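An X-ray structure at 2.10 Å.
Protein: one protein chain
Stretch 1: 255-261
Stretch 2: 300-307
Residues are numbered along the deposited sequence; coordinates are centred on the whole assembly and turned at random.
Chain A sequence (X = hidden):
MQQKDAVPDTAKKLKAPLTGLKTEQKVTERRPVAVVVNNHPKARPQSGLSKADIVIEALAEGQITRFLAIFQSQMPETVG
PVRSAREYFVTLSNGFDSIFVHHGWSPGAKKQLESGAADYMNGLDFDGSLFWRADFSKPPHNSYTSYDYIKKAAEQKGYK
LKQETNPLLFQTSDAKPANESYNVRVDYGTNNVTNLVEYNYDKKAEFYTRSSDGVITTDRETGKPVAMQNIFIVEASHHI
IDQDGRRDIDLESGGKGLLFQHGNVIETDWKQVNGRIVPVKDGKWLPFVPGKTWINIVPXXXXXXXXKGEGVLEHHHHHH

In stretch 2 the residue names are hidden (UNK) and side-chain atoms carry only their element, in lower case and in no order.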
# COMPACT_ATOMS: atom_id res chain seq x y z
N GLY A 255 14.37 -12.06 1.55
CA GLY A 255 13.73 -13.33 1.26
C GLY A 255 13.38 -13.47 -0.20
O GLY A 255 13.99 -12.83 -1.05
N LYS A 256 12.38 -14.29 -0.50
CA LYS A 256 11.98 -14.50 -1.89
C LYS A 256 10.67 -13.84 -2.29
O LYS A 256 9.90 -13.40 -1.44
CB LYS A 256 11.91 -16.00 -2.16
CG LYS A 256 11.13 -16.78 -1.12
CD LYS A 256 11.29 -18.28 -1.32
CE LYS A 256 12.73 -18.74 -1.10
NZ LYS A 256 13.72 -18.06 -1.99
N GLY A 257 10.43 -13.78 -3.60
CA GLY A 257 9.22 -13.17 -4.09
C GLY A 257 9.01 -13.35 -5.57
O GLY A 257 9.85 -13.93 -6.25
N LEU A 258 7.89 -12.85 -6.06
CA LEU A 258 7.50 -12.93 -7.46
C LEU A 258 7.20 -11.55 -8.00
O LEU A 258 6.59 -10.73 -7.32
CB LEU A 258 6.25 -13.81 -7.61
CG LEU A 258 6.37 -15.33 -7.57
CD1 LEU A 258 7.65 -15.80 -6.90
CD2 LEU A 258 5.15 -15.86 -6.87
N LEU A 259 7.60 -11.30 -9.24
CA LEU A 259 7.36 -10.01 -9.85
C LEU A 259 6.63 -10.19 -11.18
O LEU A 259 7.13 -10.86 -12.08
CB LEU A 259 8.70 -9.30 -10.08
CG LEU A 259 8.63 -7.88 -10.64
CD1 LEU A 259 7.85 -6.93 -9.68
CD2 LEU A 259 10.06 -7.38 -10.84
N PHE A 260 5.45 -9.59 -11.28
CA PHE A 260 4.63 -9.67 -12.49
C PHE A 260 4.49 -8.32 -13.16
O PHE A 260 3.95 -7.37 -12.58
CB PHE A 260 3.22 -10.17 -12.18
CG PHE A 260 3.17 -11.50 -11.50
CD1 PHE A 260 3.50 -11.62 -10.16
CD2 PHE A 260 2.80 -12.64 -12.21
CE1 PHE A 260 3.45 -12.86 -9.52
CE2 PHE A 260 2.75 -13.88 -11.58
CZ PHE A 260 3.08 -13.99 -10.24
N GLN A 261 4.96 -8.25 -14.40
CA GLN A 261 4.88 -7.03 -15.19
C GLN A 261 4.80 -7.44 -16.67
O GLN A 261 5.44 -8.41 -17.08
CB GLN A 261 6.11 -6.15 -14.92
CG GLN A 261 7.34 -6.93 -14.53
CD GLN A 261 8.58 -6.06 -14.33
OE1 GLN A 261 8.58 -5.11 -13.55
NE2 GLN A 261 9.64 -6.41 -15.03
N UNK A 300 3.79 -16.97 3.01
CA UNK A 300 4.21 -18.16 2.27
C UNK A 300 4.00 -17.95 0.78
O UNK A 300 2.87 -17.85 0.30
o UNK A 300 4.79 -20.63 1.21
o UNK A 300 3.29 -21.73 2.36
c UNK A 300 3.42 -19.39 2.74
c UNK A 300 3.87 -20.67 2.05
N UNK A 301 5.10 -17.91 0.04
CA UNK A 301 5.08 -17.71 -1.40
C UNK A 301 4.15 -18.73 -2.07
O UNK A 301 3.85 -18.63 -3.26
c UNK A 301 6.38 -15.57 -3.03
c UNK A 301 6.50 -17.83 -1.95
c UNK A 301 6.35 -17.64 -4.42
c UNK A 301 6.90 -16.99 -3.17
N UNK A 302 3.70 -19.71 -1.29
CA UNK A 302 2.81 -20.75 -1.78
C UNK A 302 1.40 -20.21 -1.95
O UNK A 302 0.58 -20.79 -2.67
c UNK A 302 2.81 -21.93 -0.80
o UNK A 302 3.13 -23.32 -2.71
c UNK A 302 2.82 -23.27 -1.50
o UNK A 302 2.52 -24.29 -0.83
N UNK A 303 1.11 -19.11 -1.27
CA UNK A 303 -0.20 -18.49 -1.34
C UNK A 303 -0.48 -17.96 -2.73
O UNK A 303 -1.63 -17.73 -3.09
c UNK A 303 -0.29 -17.36 -0.33
N UNK A 304 0.57 -17.78 -3.52
CA UNK A 304 0.43 -17.28 -4.88
C UNK A 304 0.36 -18.42 -5.89
O UNK A 304 0.96 -19.48 -5.69
c UNK A 304 1.60 -16.35 -5.22
N UNK A 305 -0.36 -18.19 -6.98
CA UNK A 305 -0.52 -19.19 -8.04
C UNK A 305 -0.74 -18.50 -9.38
O UNK A 305 -1.71 -17.77 -9.56
c UNK A 305 -1.72 -20.09 -7.73
o UNK A 305 -1.56 -20.72 -6.47
N UNK A 306 0.18 -18.72 -10.31
CA UNK A 306 0.10 -18.10 -11.63
C UNK A 306 -0.82 -18.90 -12.55
O UNK A 306 -1.17 -20.04 -12.25
c UNK A 306 2.41 -17.18 -11.41
c UNK A 306 1.49 -18.00 -12.29
c UNK A 306 2.09 -19.39 -12.47
c UNK A 306 3.41 -19.40 -13.22
N UNK A 307 -1.19 -18.30 -13.67
CA UNK A 307 -2.06 -18.94 -14.65
C UNK A 307 -1.93 -18.26 -16.01
O UNK A 307 -1.74 -17.04 -16.09
c UNK A 307 -3.52 -18.88 -14.20
o UNK A 307 -3.70 -19.57 -12.97

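Position 300 carries two carbons, the second bearing two oxygens, and none of these atoms comes near stretch 1. A carboxylate one carbon from the backbone is aspartate, so this is Asp300; the shape alone would also fit asparagine, but the element labels give two oxygens. Its backbone O accepts a hydrogen bond from the N of position 303, 2.7 Å away, which starts a tight turn.

Position 301 has four carbons, forked at the second, and its CA-to-CB bond points toward stretch 1. One fork tip lies 3.3 Å from Leu258 CD2, and the other lies 3.9 Å from Gly257 CA. The fork at the second carbon makes it leucine, Leu301. The close approach to Gly257 runs to bare backbone: Leu301 CD2 approaches Gly257 at CA, and Gly257 has no side chain.

Position 302 again shows two carbons, the second with two oxygens; its CA-to-CB bond points away from stretch 1, and it touches none of it. It is Asp302, an exposed residue.

Position 303 has a single carbon, out of reach of stretch 1: Ala303. With 301 and 302 it has helical backbone angles but no regular helical bonding.

Position 304 also has one carbon, now pointing toward stretch 1 and 3.9 Å from Leu258 CD2. It is Ala304, whose CB adds a small apolar surface beside Leu258. Its N makes a weak bond to Leu301 O at 3.4 Å, and here the strand begins.

Position 305 shows one carbon followed by one oxygen and points away, with no contact across: Ser305.

Position 306 has four carbons, forked at the first, with one arm two carbons long. The short arm ends 3.3 Å from Phe260 CE2. Branching at the first carbon, with one arm two carbons long, gives isoleucine, Ile306; its CG2 meets the edge of the Phe260 ring, near the ring plane.

Position 307 has one carbon, then one oxygen, out of reach of stretch 1. It is Ser307, whose OG donates to Ile306 O at 2.7 Å, within its own stretch.

No hydrogen bond joins the two stretches; the contact is apolar packing, burying 269 Å² in all. On stretch 1, alternation sends Leu258 and Phe260 toward the partner while Leu259 stays out of reach. On stretch 2, the turn delivers Leu301 and the strand then offers Ala304 and Ile306, with Ser305 pointing away between them. Leu258 meets both Leu301 and Ala304, and Phe260 pairs with Ile306.

Stretch 2 300-307: DLDAASIS
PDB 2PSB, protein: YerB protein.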